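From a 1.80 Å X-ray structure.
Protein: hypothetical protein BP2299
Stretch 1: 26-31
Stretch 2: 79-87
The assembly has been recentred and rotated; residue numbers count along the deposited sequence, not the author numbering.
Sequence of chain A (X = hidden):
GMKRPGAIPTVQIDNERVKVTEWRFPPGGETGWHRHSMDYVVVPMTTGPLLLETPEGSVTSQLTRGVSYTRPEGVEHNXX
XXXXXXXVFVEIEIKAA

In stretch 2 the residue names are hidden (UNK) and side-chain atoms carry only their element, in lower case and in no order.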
ATOM      1  N   PRO A  26       3.750  -9.335  15.441  1.00 12.91           N
ATOM      2  CA  PRO A  26       4.847  -9.442  16.402  1.00 15.05           C
ATOM      3  C   PRO A  26       5.891 -10.380  15.848  1.00 14.48           C
ATOM      4  O   PRO A  26       5.587 -11.192  14.937  1.00 15.14           O
ATOM      5  CB  PRO A  26       4.193 -10.114  17.624  1.00 12.38           C
ATOM      6  CG  PRO A  26       2.796  -9.794  17.536  1.00 15.64           C
ATOM      7  CD  PRO A  26       2.481  -9.788  16.021  1.00 13.86           C
ATOM      8  N   PRO A  27       7.124 -10.299  16.360  1.00 15.96           N
ATOM      9  CA  PRO A  27       8.081 -11.374  16.081  1.00 14.69           C
ATOM     10  C   PRO A  27       7.482 -12.787  16.329  1.00 13.70           C
ATOM     11  O   PRO A  27       6.905 -13.058  17.396  1.00 13.29           O
ATOM     12  CB  PRO A  27       9.185 -11.110  17.107  1.00 15.77           C
ATOM     13  CG  PRO A  27       9.155  -9.640  17.278  1.00 15.22           C
ATOM     14  CD  PRO A  27       7.703  -9.279  17.267  1.00 15.99           C
ATOM     15  N   GLY A  28       7.581 -13.664  15.340  1.00 10.32           N
ATOM     16  CA  GLY A  28       7.047 -15.004  15.463  1.00 13.24           C
ATOM     17  C   GLY A  28       5.542 -15.089  15.272  1.00 12.55           C
ATOM     18  O   GLY A  28       4.972 -16.159  15.393  1.00 13.46           O
ATOM     19  N   GLY A  29       4.898 -13.970  14.927  1.00 13.16           N
ATOM     20  CA  GLY A  29       3.455 -13.868  15.003  1.00 11.02           C
ATOM     21  C   GLY A  29       2.801 -14.464  13.771  1.00 11.12           C
ATOM     22  O   GLY A  29       3.456 -14.666  12.758  1.00 12.69           O
ATOM     23  N   GLU A  30       1.503 -14.724  13.868  1.00 11.57           N
ATOM     24  CA  GLU A  30       0.725 -15.280  12.733  1.00 11.35           C
ATOM     25  C   GLU A  30      -0.716 -14.758  12.628  1.00 11.54           C
ATOM     26  O   GLU A  30      -1.302 -14.291  13.591  1.00 10.53           O
ATOM     27  CB  GLU A  30       0.679 -16.813  12.821  1.00 11.57           C
ATOM     28  CG  GLU A  30      -0.174 -17.306  13.983  1.00 12.94           C
ATOM     29  CD  GLU A  30      -0.180 -18.826  14.150  1.00 13.52           C
ATOM     30  OE1 GLU A  30       0.460 -19.541  13.330  1.00 14.02           O
ATOM     31  OE2 GLU A  30      -0.801 -19.272  15.134  1.00 13.55           O
ATOM     32  N   THR A  31      -1.310 -14.911  11.449  1.00 10.70           N
ATOM     33  CA  THR A  31      -2.718 -14.556  11.232  1.00 12.38           C
ATOM     34  C   THR A  31      -3.740 -15.517  11.785  1.00 13.16           C
ATOM     35  O   THR A  31      -4.873 -15.096  12.111  1.00 13.81           O
ATOM     36  CB  THR A  31      -3.054 -14.404   9.730  1.00 15.10           C
ATOM     37  OG1 THR A  31      -2.599 -15.566   9.035  1.00  9.75           O
ATOM     38  CG2 THR A  31      -2.389 -13.181   9.170  1.00 12.92           C
ATOM     39  N   UNK A  79      -0.398 -17.083   7.679  1.00 10.58           N
ATOM     40  CA  UNK A  79       0.780 -16.319   7.368  1.00 10.22           C
ATOM     41  C   UNK A  79       1.530 -16.043   8.653  1.00  9.86           C
ATOM     42  O   UNK A  79       0.941 -15.577   9.584  1.00 11.77           O
ATOM     43  c   UNK A  79      -0.357 -15.132   5.482  1.00 11.27           C
ATOM     44  c   UNK A  79       1.626 -14.095   6.506  1.00  9.66           C
ATOM     45  c   UNK A  79       0.400 -14.943   6.772  1.00  9.87           C
ATOM     46  N   UNK A  80       2.824 -16.275   8.634  1.00 10.01           N
ATOM     47  CA  UNK A  80       3.673 -16.218   9.801  1.00 11.22           C
ATOM     48  C   UNK A  80       4.837 -15.274   9.548  1.00 10.21           C
ATOM     49  O   UNK A  80       5.438 -15.271   8.470  1.00 11.11           O
ATOM     50  c   UNK A  80       3.551 -20.037  10.588  1.00 15.12           C
ATOM     51  c   UNK A  80       4.238 -17.629  10.160  1.00 11.92           C
ATOM     52  c   UNK A  80       3.131 -18.569  10.642  1.00 17.79           C
ATOM     53  c   UNK A  80       5.312 -17.564  11.252  1.00 13.78           C
ATOM     54  N   UNK A  81       5.183 -14.482  10.559  1.00 10.43           N
ATOM     55  CA  UNK A  81       6.380 -13.654  10.564  1.00 11.80           C
ATOM     56  C   UNK A  81       7.507 -14.423  11.287  1.00 12.57           C
ATOM     57  O   UNK A  81       7.504 -14.486  12.517  1.00 12.80           O
ATOM     58  n   UNK A  81       7.296 -10.604  12.468  1.00  9.12           N
ATOM     59  c   UNK A  81       7.335 -11.518  11.488  1.00  6.78           C
ATOM     60  o   UNK A  81       8.314 -11.653  10.737  1.00 10.92           O
ATOM     61  c   UNK A  81       6.113 -12.362  11.332  1.00 13.28           C
ATOM     62  N   UNK A  82       8.460 -14.977  10.534  1.00 12.70           N
ATOM     63  CA  UNK A  82       9.477 -15.825  11.164  1.00 13.57           C
ATOM     64  C   UNK A  82      10.653 -15.036  11.765  1.00 17.75           C
ATOM     65  O   UNK A  82      11.605 -15.638  12.280  1.00 19.34           O
ATOM     66  c   UNK A  82       9.968 -16.655   9.996  1.00 15.93           C
ATOM     67  c   UNK A  82       9.909 -15.709   8.829  1.00 16.33           C
ATOM     68  c   UNK A  82       8.656 -14.888   9.060  1.00 10.95           C
ATOM     69  N   UNK A  83      10.600 -13.714  11.688  1.00 16.19           N
ATOM     70  CA  UNK A  83      11.711 -12.870  12.099  1.00 14.63           C
ATOM     71  C   UNK A  83      11.604 -12.448  13.564  1.00 15.48           C
ATOM     72  O   UNK A  83      10.593 -12.644  14.208  1.00 15.47           O
ATOM     73  c   UNK A  83      11.801 -11.636  11.211  1.00 16.31           C
ATOM     74  o   UNK A  83      12.154 -11.998   9.886  1.00 18.59           O
ATOM     75  N   UNK A  84      12.677 -11.813  14.050  1.00 17.06           N
ATOM     76  CA  UNK A  84      12.803 -11.382  15.427  1.00 18.21           C
ATOM     77  C   UNK A  84      12.280  -9.959  15.656  1.00 18.08           C
ATOM     78  O   UNK A  84      12.428  -9.419  16.758  1.00 16.85           O
ATOM     79  o   UNK A  84      16.026 -13.027  15.655  1.00 47.60           O
ATOM     80  c   UNK A  84      14.823 -12.833  15.955  1.00 32.05           C
ATOM     81  c   UNK A  84      14.278 -11.415  15.835  1.00 19.25           C
ATOM     82  o   UNK A  84      14.060 -13.744  16.361  1.00 44.05           O
ATOM     83  N   UNK A  85      11.704  -9.357  14.612  1.00 14.54           N
ATOM     84  CA  UNK A  85      11.226  -8.019  14.641  1.00 14.87           C
ATOM     85  C   UNK A  85       9.857  -7.970  13.981  1.00 16.60           C
ATOM     86  O   UNK A  85       9.479  -8.875  13.218  1.00 17.14           O
ATOM     87  c   UNK A  85      12.180  -7.082  13.849  1.00 17.76           C
ATOM     88  o   UNK A  85      12.422  -7.634  12.541  1.00 19.71           O
ATOM     89  c   UNK A  85      13.493  -6.930  14.597  1.00 19.34           C
ATOM     90  N   UNK A  86       9.145  -6.888  14.266  1.00 14.72           N
ATOM     91  CA  UNK A  86       7.768  -6.704  13.809  1.00 16.48           C
ATOM     92  C   UNK A  86       7.770  -6.606  12.314  1.00 14.82           C
ATOM     93  O   UNK A  86       8.679  -5.990  11.749  1.00 14.69           O
ATOM     94  o   UNK A  86       5.894  -3.060  15.130  1.00 20.69           O
ATOM     95  c   UNK A  86       5.741  -5.151  14.049  1.00 17.55           C
ATOM     96  c   UNK A  86       7.192  -5.423  14.403  1.00 15.28           C
ATOM     97  c   UNK A  86       5.150  -4.012  14.845  1.00 21.39           C
ATOM     98  o   UNK A  86       3.946  -4.075  15.198  1.00 24.98           O
ATOM     99  N   UNK A  87       6.766  -7.211  11.686  1.00 13.35           N
ATOM    100  CA  UNK A  87       6.560  -7.138  10.241  1.00 10.51           C
ATOM    101  C   UNK A  87       5.218  -6.495   9.971  1.00  9.98           C
ATOM    102  O   UNK A  87       4.222  -6.833  10.610  1.00 11.69           O
ATOM    103  c   UNK A  87       6.582  -8.527   9.568  1.00 11.49           C
ATOM    104  c   UNK A  87       6.877  -8.159   5.313  1.00 16.13           C
ATOM    105  c   UNK A  87       6.675  -8.438   8.096  1.00  9.83           C
ATOM    106  c   UNK A  87       8.025  -8.453   6.089  1.00 10.00           C
ATOM    107  c   UNK A  87       7.924  -8.575   7.459  1.00 12.93           C
ATOM    108  c   UNK A  87       5.643  -7.977   5.939  1.00 10.87           C
ATOM    109  c   UNK A  87       5.554  -8.149   7.320  1.00 12.47           C
TER

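Position 79 carries three side-chain carbons, one bearing the other two, a fork at CB without any polar atom. Its backbone pairs with Thr31 in both directions: N of 79 donates to Thr31 OG1 (3.0 Å), and Thr31 N donates to O of 79 (3.0 Å). Thr31 OG1 also lies 3.8 Å from CB of 79. The short, symmetric fork identifies Val79, with chi1 in the t well.

Position 80 has four carbons, again forked at CB, but one arm is two carbons long. The fork packs on stretch 1 through a carbon 3.7 Å from Glu30 CB, while CA of 80 makes a CA-H...O contact with Gly29 O (3.3 Å). The unequal arms define Ile80, and the atom nearest Glu30 CB is CG1.

At position 81 there are two carbons, the second holding one oxygen and one nitrogen, so the group is a carboxamide. Its CA-to-CB bond points toward stretch 1, and the nitrogen sits 3.1 Å from Pro26 O. This is Asn81. Its ND2 donates both to Pro26 O and to O of position 85 (2.9 Å), whereas OD1 accepts from N of position 83 (3.2 Å); one amide thus ties the loop to itself and to the turn in stretch 1.

Position 82 has three carbons closing a ring onto its own backbone N. The CA-to-CB bond points away from stretch 1 and the residue is exposed: Pro82.

One carbon followed by one oxygen at position 83 gives Ser83. Its backbone O, rather than its hydroxyl, meets stretch 1, accepting a weak hydrogen bond from Gly28 N (3.4 Å).

Position 84 has two carbons, the second carrying two oxygens. This carboxylate belongs to Asp84. Its CA-to-CB bond points away from stretch 1, and its backbone O lies 3.3 Å from Pro27 CG.

At position 85, CB bears one oxygen and one carbon, as in Thr85; its CA-to-CB bond also points away, and its N is 3.7 Å from Pro27 CG.

Three carbons ending in two oxygens mark position 86 as Glu86, whose N lies 4.1 Å from Pro27 CG.

Position 87 shows one carbon leading to a six-carbon ring without a hydroxyl, Phe87, whose end leads away from stretch 1.

The contact is chiefly a backbone seam. A single bridge joins Glu30 to Ile80, flanked by the Thr31–Val79 pair and by the nearly straight bond from Asn81 N to Gly29 O (2.8 Å). Beyond it, Asn81 reaches the type II turn from Pro26 to Gly29, where Pro26 O also accepts from Gly29 N (2.9 Å), and Pro27 rests against the loop backbone.

Stretch 2 (79-87) VINPSDTEF
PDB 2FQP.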